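Putative pyrroline carboxylate reductase (Streptococcus pyogenes, PDB 2AHR) catalyses the reduction of 1-pyrroline-5-carboxylate to L-proline with NADPH or NADH, the closing step of proline biosynthesis. Local coordinates at the interface of chains A and B. Coordinates in Å, arbitrary orientation; residue numbers count along the deposited sequence, not the author numbering. Chains: chain A/B, putative pyrroline carboxylate reductase.

Contact 1 and contact 2 lie about 23 Å apart, measured between the centres of their C-alpha atoms, within one two-fold dimer interface, so each has a twin with the chains exchanged. Both depend on helices 158-185 and 190-210. In contact 1, helix 190-210 of chain B lies against helix 158-185 of chain A and reaches 3-10 helix 115-119 and strand 122-128. In contact 2, the beginning of helix 158-185 of chain B enters the helical hairpin of chain A. A:Leu164 and B:Ile196 of contact 1 return as B:Leu164 and A:Ile196 in contact 2: each subunit supplies both helices in exchanged roles, consistent with domain swapping.

Contact 1: the interface of chains A and B. Residues chain A 114, 116, 123, 164-165, 168-169, 172; chain B 196, 200, 204.
The side-chain hydroxyl OG of B:Ser204 takes part in two hydrogen bonds, one of them across the dimer interface of this pyrroline-5-carboxylate reductase. The amide ND2 of A:Asn116 donates to that OG at 3.2 Å, nearly straight (167° at the hydrogen) and with the hydroxyl lying in the amide plane. The same OG donates to the backbone O of B:Thr200 one turn earlier at 2.8 Å, approaching above the carbonyl plane. Its torsion, OG beside the backbone N (chi1 -67°), aims the hydroxyl back along the helix, and a small serine lets the asparagine come close.

B:Thr200 divides its two branches by chemistry. OG1 is tied to the O of B:Ile196 at 2.9 Å and makes a weak bond of undecided direction with OG of A:Ser123. The methyl CG2, anti to the backbone N, points instead at helix 158-185 of chain A, where it meets CG of A:Pro169 at 3.8 Å and CD1 of A:Ile172, with OG of A:Ser168 alongside. That serine hydroxyl is itself bonded to the O of A:Leu164.

A:Asn114 touches CG2 of B:Thr200 with its ND2 and is also a brace: ND2 donates to the O of A:Ala165 at 2.7 Å, while OD1 accepts from the backbone N of A:Asn116 at 3.0 Å, holding its amide at both ends. CB of A:Ala165, short enough for close helix approach, rests against CG2 of B:Ile196 at 3.6 Å.

Contact 2: the interface of chains A and B. Residues chain A 179, 183, 188, 193, 196-197; chain B 160-161, 164.
The first turns of helix 158-185 of chain B, carrying B:Thr160, B:Phe161 and B:Leu164, meet the far end of helix 158-185, the following loop and the start of helix 190-210 in chain A. B:Leu164 is the central plug, its forked tip pushed between the two helices of chain A. CG beside the backbone N (chi1 -71°) and CD1 anti to CA (chi2 -176°) together direct the fork at chain A. CD1 touches both CB of A:Ala193, at 3.9 Å, and CA of A:Gly183, and CD2 also meets that glycine CA, at 3.9 Å. Glycine and alanine suit these places because their small size lets the leucine approach the helix backbones. CD2 also touches CG2 of A:Val197, whose side chain crosses the leucine at about a right angle.

Beside the plug, CD1 of A:Ile196 comes against the CD1-CE1 rim of the B:Phe161 ring and does not lie over its face, with 3.6 Å to CE1. With CG anti to the backbone N (chi1 -171°), the ring swings off its helix and its rim reaches the isoleucine. From the loop, the long arm of A:Ile188 brings CD1 within 3.6 Å of the methyl CG2 of B:Thr160, the hydroxyl branch OG1 lying on the other side of CB; the two side chains pass in opposite directions.

No polar bond crosses here: in this patch the chains are held by packing. The site lies in the helical dimerisation region, with the Rossmann-fold domains standing at the outer ends of the dimer.

Contact 1: the interface of chains A and B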
loop_
_atom_site.group_PDB
_atom_site.type_symbol
_atom_site.label_atom_id
_atom_site.label_comp_id
_atom_site.label_asym_id
_atom_site.label_seq_id
_atom_site.Cartn_x
_atom_site.Cartn_y
_atom_site.Cartn_z
ATOM N N ASN A 114 -23.137 -22.571 16.941
ATOM C CA ASN A 114 -22.401 -22.601 15.679
ATOM C C ASN A 114 -22.575 -23.948 15.006
ATOM O O ASN A 114 -23.171 -24.851 15.598
ATOM C CB ASN A 114 -20.922 -22.239 15.888
ATOM C CG ASN A 114 -20.170 -23.262 16.721
ATOM O OD1 ASN A 114 -20.445 -24.467 16.661
ATOM N ND2 ASN A 114 -19.207 -22.793 17.493
ATOM N N ASN A 116 -20.956 -26.505 14.554
ATOM C CA ASN A 116 -20.395 -27.657 15.243
ATOM C C ASN A 116 -21.448 -28.414 16.062
ATOM O O ASN A 116 -21.227 -29.552 16.489
ATOM C CB ASN A 116 -19.175 -27.226 16.053
ATOM C CG ASN A 116 -18.077 -26.670 15.172
ATOM O OD1 ASN A 116 -17.876 -27.147 14.059
ATOM N ND2 ASN A 116 -17.402 -25.633 15.631
ATOM N N SER A 123 -20.233 -24.292 20.488
ATOM C CA SER A 123 -19.963 -23.417 21.618
ATOM C C SER A 123 -21.064 -22.368 21.642
ATOM O O SER A 123 -21.022 -21.405 20.870
ATOM C CB SER A 123 -18.588 -22.756 21.504
ATOM O OG SER A 123 -17.594 -23.736 21.258
ATOM N N LEU A 164 -16.852 -14.510 17.644
ATOM C CA LEU A 164 -15.828 -15.425 18.150
ATOM C C LEU A 164 -16.186 -16.890 18.039
ATOM O O LEU A 164 -15.302 -17.717 17.903
ATOM C CB LEU A 164 -15.507 -15.136 19.611
ATOM C CG LEU A 164 -14.730 -13.891 20.007
ATOM C CD1 LEU A 164 -14.500 -13.985 21.523
ATOM C CD2 LEU A 164 -13.431 -13.861 19.278
ATOM N N ALA A 165 -17.468 -17.225 18.143
ATOM C CA ALA A 165 -17.852 -18.648 18.186
ATOM C C ALA A 165 -18.810 -19.047 17.092
ATOM O O ALA A 165 -18.811 -20.218 16.673
ATOM C CB ALA A 165 -18.458 -18.994 19.534
ATOM N N SER A 168 -16.779 -17.640 13.556
ATOM C CA SER A 168 -15.385 -18.053 13.415
ATOM C C SER A 168 -15.124 -19.400 12.713
ATOM O O SER A 168 -14.067 -19.575 12.137
ATOM C CB SER A 168 -14.652 -17.980 14.762
ATOM O OG SER A 168 -15.131 -18.980 15.657
ATOM N N PRO A 169 -16.047 -20.392 12.813
ATOM C CA PRO A 169 -15.791 -21.621 12.040
ATOM C C PRO A 169 -15.486 -21.341 10.568
ATOM O O PRO A 169 -14.645 -22.012 9.992
ATOM C CB PRO A 169 -17.088 -22.411 12.186
ATOM C CG PRO A 169 -17.580 -22.033 13.539
ATOM C CD PRO A 169 -17.264 -20.521 13.643
ATOM N N ILE A 172 -11.899 -20.016 10.475
ATOM C CA ILE A 172 -11.080 -21.191 10.680
ATOM C C ILE A 172 -10.971 -22.014 9.397
ATOM O O ILE A 172 -9.869 -22.421 9.023
ATOM C CB ILE A 172 -11.630 -22.051 11.833
ATOM C CG1 ILE A 172 -11.528 -21.279 13.159
ATOM C CG2 ILE A 172 -10.907 -23.404 11.920
ATOM C CD1 ILE A 172 -12.598 -21.645 14.185
ATOM N N ILE B 196 -13.284 -20.053 24.538
ATOM C CA ILE B 196 -14.296 -20.101 23.473
ATOM C C ILE B 196 -13.663 -20.419 22.105
ATOM O O ILE B 196 -14.121 -21.341 21.397
ATOM C CB ILE B 196 -15.072 -18.761 23.377
ATOM C CG1 ILE B 196 -15.861 -18.496 24.664
ATOM C CG2 ILE B 196 -15.967 -18.705 22.111
ATOM C CD1 ILE B 196 -16.276 -17.017 24.801
ATOM N N THR B 200 -13.872 -23.876 19.786
ATOM C CA THR B 200 -14.449 -23.745 18.444
ATOM C C THR B 200 -13.513 -24.287 17.346
ATOM O O THR B 200 -13.949 -25.050 16.483
ATOM C CB THR B 200 -14.910 -22.288 18.160
ATOM O OG1 THR B 200 -15.875 -21.914 19.148
ATOM C CG2 THR B 200 -15.554 -22.161 16.799
ATOM N N SER B 204 -14.558 -27.378 15.082
ATOM C CA SER B 204 -14.560 -27.106 13.644
ATOM C C SER B 204 -13.686 -28.098 12.889
ATOM O O SER B 204 -14.129 -28.706 11.901
ATOM C CB SER B 204 -14.026 -25.684 13.349
ATOM O OG SER B 204 -14.910 -24.714 13.852
#

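Contact 2: the interface of chains A and B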
loop_
_atom_site.group_PDB
_atom_site.type_symbol
_atom_site.label_atom_id
_atom_site.label_comp_id
_atom_site.label_asym_id
_atom_site.label_seq_id
_atom_site.Cartn_x
_atom_site.Cartn_y
_atom_site.Cartn_z
ATOM N N LEU A 179 -3.914 -23.042 4.129
ATOM C CA LEU A 179 -2.766 -23.893 4.411
ATOM C C LEU A 179 -2.684 -24.977 3.347
ATOM O O LEU A 179 -1.619 -25.228 2.790
ATOM C CB LEU A 179 -2.857 -24.511 5.836
ATOM C CG LEU A 179 -2.591 -23.514 6.992
ATOM C CD1 LEU A 179 -2.844 -24.160 8.355
ATOM C CD2 LEU A 179 -1.146 -22.976 6.919
ATOM N N GLY A 183 -0.013 -25.920 0.429
ATOM C CA GLY A 183 0.428 -27.283 0.120
ATOM C C GLY A 183 0.348 -27.658 -1.352
ATOM O O GLY A 183 1.316 -28.163 -1.900
ATOM N N ILE A 188 1.979 -30.845 -3.014
ATOM C CA ILE A 188 1.194 -31.877 -2.327
ATOM C C ILE A 188 -0.269 -31.807 -2.736
ATOM O O ILE A 188 -0.849 -30.718 -2.712
ATOM C CB ILE A 188 1.366 -31.782 -0.801
ATOM C CG1 ILE A 188 2.844 -32.037 -0.431
ATOM C CG2 ILE A 188 0.413 -32.748 -0.088
ATOM C CD1 ILE A 188 3.159 -32.037 1.070
ATOM N N ALA A 193 -2.982 -32.700 1.650
ATOM C CA ALA A 193 -2.600 -31.499 2.405
ATOM C C ALA A 193 -3.666 -31.149 3.428
ATOM O O ALA A 193 -3.357 -30.774 4.552
ATOM C CB ALA A 193 -2.355 -30.321 1.450
ATOM N N ILE A 196 -3.428 -33.620 6.308
ATOM C CA ILE A 196 -2.310 -33.222 7.179
ATOM C C ILE A 196 -2.697 -32.017 8.062
ATOM O O ILE A 196 -2.598 -32.079 9.294
ATOM C CB ILE A 196 -1.027 -32.902 6.364
ATOM C CG1 ILE A 196 -0.483 -34.173 5.704
ATOM C CG2 ILE A 196 0.059 -32.249 7.249
ATOM C CD1 ILE A 196 0.402 -33.904 4.504
ATOM N N VAL A 197 -3.190 -30.960 7.412
ATOM C CA VAL A 197 -3.452 -29.689 8.078
ATOM C C VAL A 197 -4.585 -29.791 9.103
ATOM O O VAL A 197 -4.455 -29.290 10.228
ATOM C CB VAL A 197 -3.731 -28.542 7.047
ATOM C CG1 VAL A 197 -4.358 -27.344 7.735
ATOM C CG2 VAL A 197 -2.437 -28.151 6.371
ATOM N N THR B 160 7.909 -29.040 2.046
ATOM C CA THR B 160 6.499 -28.681 2.099
ATOM C C THR B 160 5.800 -29.301 3.314
ATOM O O THR B 160 5.010 -28.614 3.990
ATOM C CB THR B 160 5.772 -29.100 0.801
ATOM O OG1 THR B 160 6.433 -28.505 -0.323
ATOM C CG2 THR B 160 4.299 -28.653 0.822
ATOM N N PHE B 161 6.082 -30.580 3.605
ATOM C CA PHE B 161 5.477 -31.214 4.800
ATOM C C PHE B 161 5.935 -30.480 6.062
ATOM O O PHE B 161 5.132 -30.231 6.947
ATOM C CB PHE B 161 5.799 -32.707 4.887
ATOM C CG PHE B 161 5.029 -33.434 5.966
ATOM C CD1 PHE B 161 3.890 -34.181 5.644
ATOM C CD2 PHE B 161 5.436 -33.369 7.300
ATOM C CE1 PHE B 161 3.167 -34.861 6.634
ATOM C CE2 PHE B 161 4.730 -34.030 8.309
ATOM C CZ PHE B 161 3.584 -34.790 7.977
ATOM N N LEU B 164 3.683 -27.437 6.366
ATOM C CA LEU B 164 2.279 -27.719 6.612
ATOM C C LEU B 164 2.011 -28.314 7.977
ATOM O O LEU B 164 0.908 -28.166 8.521
ATOM C CB LEU B 164 1.743 -28.705 5.582
ATOM C CG LEU B 164 1.524 -28.292 4.135
ATOM C CD1 LEU B 164 0.889 -29.517 3.435
ATOM C CD2 LEU B 164 0.624 -27.084 4.029
#